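Long-range contact in uncharacterized protein (Chaetomium thermophilum, PDB 3LPZ), which is a Get4-family alpha-solenoid protein that probably binds Get5 and takes part in the biogenesis of tail-anchored membrane proteins: residues A133-V147 against A155-V169. Numbering follows the deposited sequence. Where two conformers were deposited one is given.
Sequences AGDPELHHVVGTLYV and AEKHLVLGTKESPEV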
# COMPACT_ATOMS: atom_id res chain seq x y z
N ALA A 133 -4.23 -6.59 8.36
CA ALA A 133 -3.51 -6.35 7.08
C ALA A 133 -2.13 -5.70 7.32
O ALA A 133 -1.34 -5.54 6.38
CB ALA A 133 -4.35 -5.49 6.12
N GLY A 134 -1.85 -5.35 8.57
CA GLY A 134 -0.49 -4.92 9.00
C GLY A 134 -0.51 -3.48 9.47
O GLY A 134 -1.46 -2.76 9.18
N ASP A 135 0.51 -3.05 10.19
CA ASP A 135 0.48 -1.74 10.85
C ASP A 135 0.41 -0.61 9.82
O ASP A 135 1.21 -0.57 8.92
CB ASP A 135 1.68 -1.57 11.77
CG ASP A 135 1.70 -0.23 12.47
OD1 ASP A 135 0.81 0.01 13.34
OD2 ASP A 135 2.61 0.60 12.15
N PRO A 136 -0.60 0.28 9.94
CA PRO A 136 -0.69 1.33 8.93
C PRO A 136 0.55 2.23 8.78
O PRO A 136 0.93 2.57 7.64
CB PRO A 136 -1.87 2.17 9.41
CG PRO A 136 -2.82 1.10 10.02
CD PRO A 136 -1.83 0.22 10.78
N GLU A 137 1.15 2.65 9.90
CA GLU A 137 2.31 3.57 9.84
C GLU A 137 3.51 2.86 9.20
O GLU A 137 4.24 3.45 8.42
CB GLU A 137 2.68 4.12 11.24
CG GLU A 137 3.80 5.14 11.23
CD GLU A 137 4.03 5.79 12.61
OE1 GLU A 137 3.15 5.73 13.51
OE2 GLU A 137 5.13 6.33 12.80
N LEU A 138 3.69 1.57 9.51
CA LEU A 138 4.76 0.82 8.82
C LEU A 138 4.50 0.74 7.31
O LEU A 138 5.43 0.99 6.50
CB LEU A 138 4.94 -0.57 9.41
CG LEU A 138 5.49 -0.67 10.84
CD1 LEU A 138 5.59 -2.15 11.22
CD2 LEU A 138 6.89 -0.01 10.97
N HIS A 139 3.25 0.46 6.92
CA HIS A 139 2.89 0.46 5.49
C HIS A 139 3.14 1.84 4.86
O HIS A 139 3.65 1.94 3.74
CB HIS A 139 1.41 0.08 5.25
CG HIS A 139 1.15 -1.39 5.28
ND1 HIS A 139 1.80 -2.28 4.45
CD2 HIS A 139 0.31 -2.14 6.03
CE1 HIS A 139 1.36 -3.51 4.68
NE2 HIS A 139 0.46 -3.45 5.64
N HIS A 140 2.75 2.90 5.57
CA HIS A 140 3.01 4.24 5.08
C HIS A 140 4.51 4.51 4.78
O HIS A 140 4.87 4.96 3.70
CB HIS A 140 2.49 5.30 6.03
CG HIS A 140 2.82 6.70 5.57
ND1 HIS A 140 2.15 7.31 4.53
CD2 HIS A 140 3.78 7.57 5.97
CE1 HIS A 140 2.67 8.50 4.32
NE2 HIS A 140 3.66 8.69 5.18
N VAL A 141 5.35 4.29 5.78
CA VAL A 141 6.77 4.52 5.63
C VAL A 141 7.42 3.64 4.53
O VAL A 141 8.16 4.16 3.71
CB VAL A 141 7.51 4.43 6.97
CG1 VAL A 141 9.04 4.64 6.74
CG2 VAL A 141 6.93 5.50 7.95
N VAL A 142 7.11 2.35 4.49
CA VAL A 142 7.64 1.47 3.45
C VAL A 142 7.16 2.00 2.09
O VAL A 142 7.92 2.09 1.13
CB VAL A 142 7.16 -0.00 3.66
CG1 VAL A 142 7.45 -0.88 2.42
CG2 VAL A 142 7.81 -0.59 4.93
N GLY A 143 5.88 2.38 2.04
CA GLY A 143 5.30 2.91 0.81
C GLY A 143 6.01 4.17 0.35
O GLY A 143 6.32 4.30 -0.85
N THR A 144 6.31 5.08 1.28
CA THR A 144 7.03 6.31 0.90
C THR A 144 8.48 6.05 0.45
O THR A 144 8.97 6.71 -0.48
CB THR A 144 7.04 7.40 1.98
OG1 THR A 144 7.88 6.98 3.08
CG2 THR A 144 5.61 7.65 2.48
N LEU A 145 9.13 5.09 1.07
CA LEU A 145 10.45 4.68 0.64
C LEU A 145 10.42 4.14 -0.78
O LEU A 145 11.27 4.50 -1.60
CB LEU A 145 11.04 3.64 1.62
CG LEU A 145 12.08 4.03 2.68
CD1 LEU A 145 12.12 5.52 3.09
CD2 LEU A 145 11.98 3.11 3.89
N TYR A 146 9.47 3.26 -1.08
CA TYR A 146 9.31 2.74 -2.45
C TYR A 146 9.06 3.85 -3.49
O TYR A 146 9.67 3.83 -4.57
CB TYR A 146 8.24 1.64 -2.56
CG TYR A 146 8.59 0.33 -1.88
CD1 TYR A 146 9.91 0.00 -1.53
CD2 TYR A 146 7.59 -0.61 -1.59
CE1 TYR A 146 10.22 -1.23 -0.89
CE2 TYR A 146 7.90 -1.84 -0.96
CZ TYR A 146 9.20 -2.13 -0.62
OH TYR A 146 9.47 -3.34 0.00
N VAL A 147 8.19 4.81 -3.16
CA VAL A 147 8.05 6.02 -3.98
C VAL A 147 9.38 6.75 -4.26
O VAL A 147 9.68 7.03 -5.42
CB VAL A 147 7.02 7.02 -3.41
CG1 VAL A 147 7.03 8.38 -4.23
CG2 VAL A 147 5.62 6.39 -3.37
N ALA A 155 5.03 0.42 -4.15
CA ALA A 155 4.51 1.45 -3.26
C ALA A 155 2.98 1.38 -3.14
O ALA A 155 2.45 1.54 -2.05
CB ALA A 155 4.94 2.86 -3.70
N GLU A 156 2.29 1.14 -4.26
CA GLU A 156 0.80 1.14 -4.27
C GLU A 156 0.24 0.14 -3.27
O GLU A 156 -0.70 0.46 -2.53
CB GLU A 156 0.23 0.83 -5.64
CG GLU A 156 0.50 1.89 -6.70
CD GLU A 156 0.08 1.42 -8.10
OE1 GLU A 156 0.21 0.22 -8.45
OE2 GLU A 156 -0.39 2.26 -8.87
N LYS A 157 0.82 -1.06 -3.23
CA LYS A 157 0.34 -2.11 -2.32
C LYS A 157 0.43 -1.73 -0.84
O LYS A 157 -0.43 -2.13 -0.07
CB LYS A 157 1.05 -3.45 -2.60
CG LYS A 157 0.71 -4.02 -3.98
CD LYS A 157 1.68 -5.14 -4.38
CE LYS A 157 1.40 -5.65 -5.79
NZ LYS A 157 2.12 -6.93 -6.01
N HIS A 158 1.47 -0.98 -0.45
CA HIS A 158 1.58 -0.52 0.94
C HIS A 158 0.74 0.73 1.23
O HIS A 158 0.05 0.79 2.26
CB HIS A 158 3.03 -0.28 1.30
CG HIS A 158 3.82 -1.54 1.38
ND1 HIS A 158 3.77 -2.38 2.47
CD2 HIS A 158 4.65 -2.14 0.48
CE1 HIS A 158 4.56 -3.42 2.26
NE2 HIS A 158 5.10 -3.30 1.05
N LEU A 159 0.77 1.70 0.31
CA LEU A 159 0.06 2.97 0.56
C LEU A 159 -1.45 2.82 0.71
O LEU A 159 -2.06 3.58 1.46
CB LEU A 159 0.40 4.03 -0.49
CG LEU A 159 1.86 4.53 -0.37
CD1 LEU A 159 2.28 5.25 -1.64
CD2 LEU A 159 2.09 5.44 0.91
N VAL A 160 -2.05 1.84 0.02
CA VAL A 160 -3.50 1.62 0.14
C VAL A 160 -3.89 1.10 1.53
O VAL A 160 -5.07 1.21 1.96
CB VAL A 160 -4.08 0.70 -0.99
CG1 VAL A 160 -3.92 1.38 -2.33
CG2 VAL A 160 -3.48 -0.74 -0.97
N LEU A 161 -2.90 0.56 2.24
CA LEU A 161 -3.02 0.08 3.61
C LEU A 161 -2.43 1.03 4.66
O LEU A 161 -2.22 0.61 5.81
CB LEU A 161 -2.37 -1.31 3.72
CG LEU A 161 -2.99 -2.40 2.82
CD1 LEU A 161 -2.18 -3.70 2.92
CD2 LEU A 161 -4.49 -2.63 3.17
N GLY A 162 -2.17 2.28 4.29
CA GLY A 162 -1.41 3.21 5.13
C GLY A 162 -2.28 4.05 6.07
O GLY A 162 -3.39 3.64 6.50
N THR A 163 -1.75 5.21 6.42
CA THR A 163 -2.34 6.09 7.41
C THR A 163 -3.09 7.19 6.67
O THR A 163 -3.14 7.20 5.42
CB THR A 163 -1.23 6.79 8.25
OG1 THR A 163 -0.40 7.56 7.37
CG2 THR A 163 -0.36 5.75 9.00
N LYS A 164 -3.60 8.16 7.43
CA LYS A 164 -4.22 9.33 6.83
C LYS A 164 -3.26 10.14 5.95
O LYS A 164 -3.71 10.92 5.13
CB LYS A 164 -4.88 10.24 7.90
CG LYS A 164 -3.90 11.06 8.71
CD LYS A 164 -4.69 12.13 9.55
CE LYS A 164 -4.06 12.35 10.93
NZ LYS A 164 -2.57 12.59 10.84
N GLU A 165 -1.94 9.95 6.10
CA GLU A 165 -0.98 10.66 5.24
C GLU A 165 -0.73 9.93 3.92
O GLU A 165 -0.09 10.49 3.00
CB GLU A 165 0.38 10.79 5.91
CG GLU A 165 0.35 10.98 7.38
CD GLU A 165 0.60 12.38 7.74
OE1 GLU A 165 -0.34 13.19 7.56
OE2 GLU A 165 1.73 12.67 8.21
N SER A 166 -1.16 8.67 3.85
CA SER A 166 -0.84 7.85 2.67
C SER A 166 -1.54 8.26 1.37
O SER A 166 -0.91 8.23 0.33
CB SER A 166 -1.02 6.35 2.93
OG SER A 166 -0.25 5.94 4.03
N PRO A 167 -2.83 8.67 1.41
CA PRO A 167 -3.51 8.98 0.14
C PRO A 167 -2.88 10.12 -0.66
O PRO A 167 -2.85 10.05 -1.91
CB PRO A 167 -4.95 9.32 0.56
CG PRO A 167 -5.16 8.56 1.88
CD PRO A 167 -3.79 8.62 2.55
N GLU A 168 -2.35 11.13 0.04
CA GLU A 168 -1.70 12.22 -0.67
C GLU A 168 -0.40 11.72 -1.30
O GLU A 168 -0.09 12.08 -2.44
CB GLU A 168 -1.44 13.44 0.21
CG GLU A 168 -0.47 14.43 -0.41
CD GLU A 168 -0.47 15.78 0.27
OE1 GLU A 168 -1.13 15.94 1.32
OE2 GLU A 168 0.20 16.68 -0.27
N VAL A 169 0.35 10.88 -0.58
CA VAL A 169 1.60 10.33 -1.16
C VAL A 169 1.27 9.51 -2.42
O VAL A 169 1.92 9.63 -3.47
CB VAL A 169 2.39 9.49 -0.12
CG1 VAL A 169 3.56 8.77 -0.79
CG2 VAL A 169 2.88 10.37 1.05
O HOH W 1 -3.39 -1.76 7.33
O HOH W 2 7.06 -5.02 0.19
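His139 and His158 join two antiparallel helices of the alpha-solenoid, a hairpin in which helix 136-147 runs against 155-159 with axes 7.8 Å apart and 157° between their directions. The two imidazoles meet rim to rim, ND1 of His139 lying 2.8 Å from ND1 of His158 in a hydrogen bond that either ring could donate. At its other nitrogen, NE2, His139 donates to Ala133 O (2.9 Å), near the plane of the ring, while Leu161 CB rests over one face; bonds at both nitrogens thus fix the rotation of the ring. A leucine in place of His139 would probably leave His158 ND1 and the carbonyl of Ala133 without their mate. His158 fits as a knob among His139, Val142, Gly143 and Tyr146: Val142 CG1 sits over the ring centre, 3.6 Å from the centroid, and a water joins His158 NE2 to Tyr146 OH. Gly143 lets the helices close in, since a CB there would strike Leu159 CG. On another flank, His140, its CG anti to the backbone N (chi1 177°), reaches the start of the next helix, where its ND1 shares a hydrogen bond with Ser166 OG at 2.8 Å. Ser166 OG accepts from Thr163 N as well as sharing that bond, and Thr163 OG1 accepts from Glu165 N; Thr163 and Ser166 form a capping box. Val147 CG2 touches Ala155 CB (3.6 Å), Leu159 CD1 and Val169 CG1. Beyond the pair, helix 94-104 packs on Leu138 and Val141, and helix 203-220 on Pro167, continuing the solenoid.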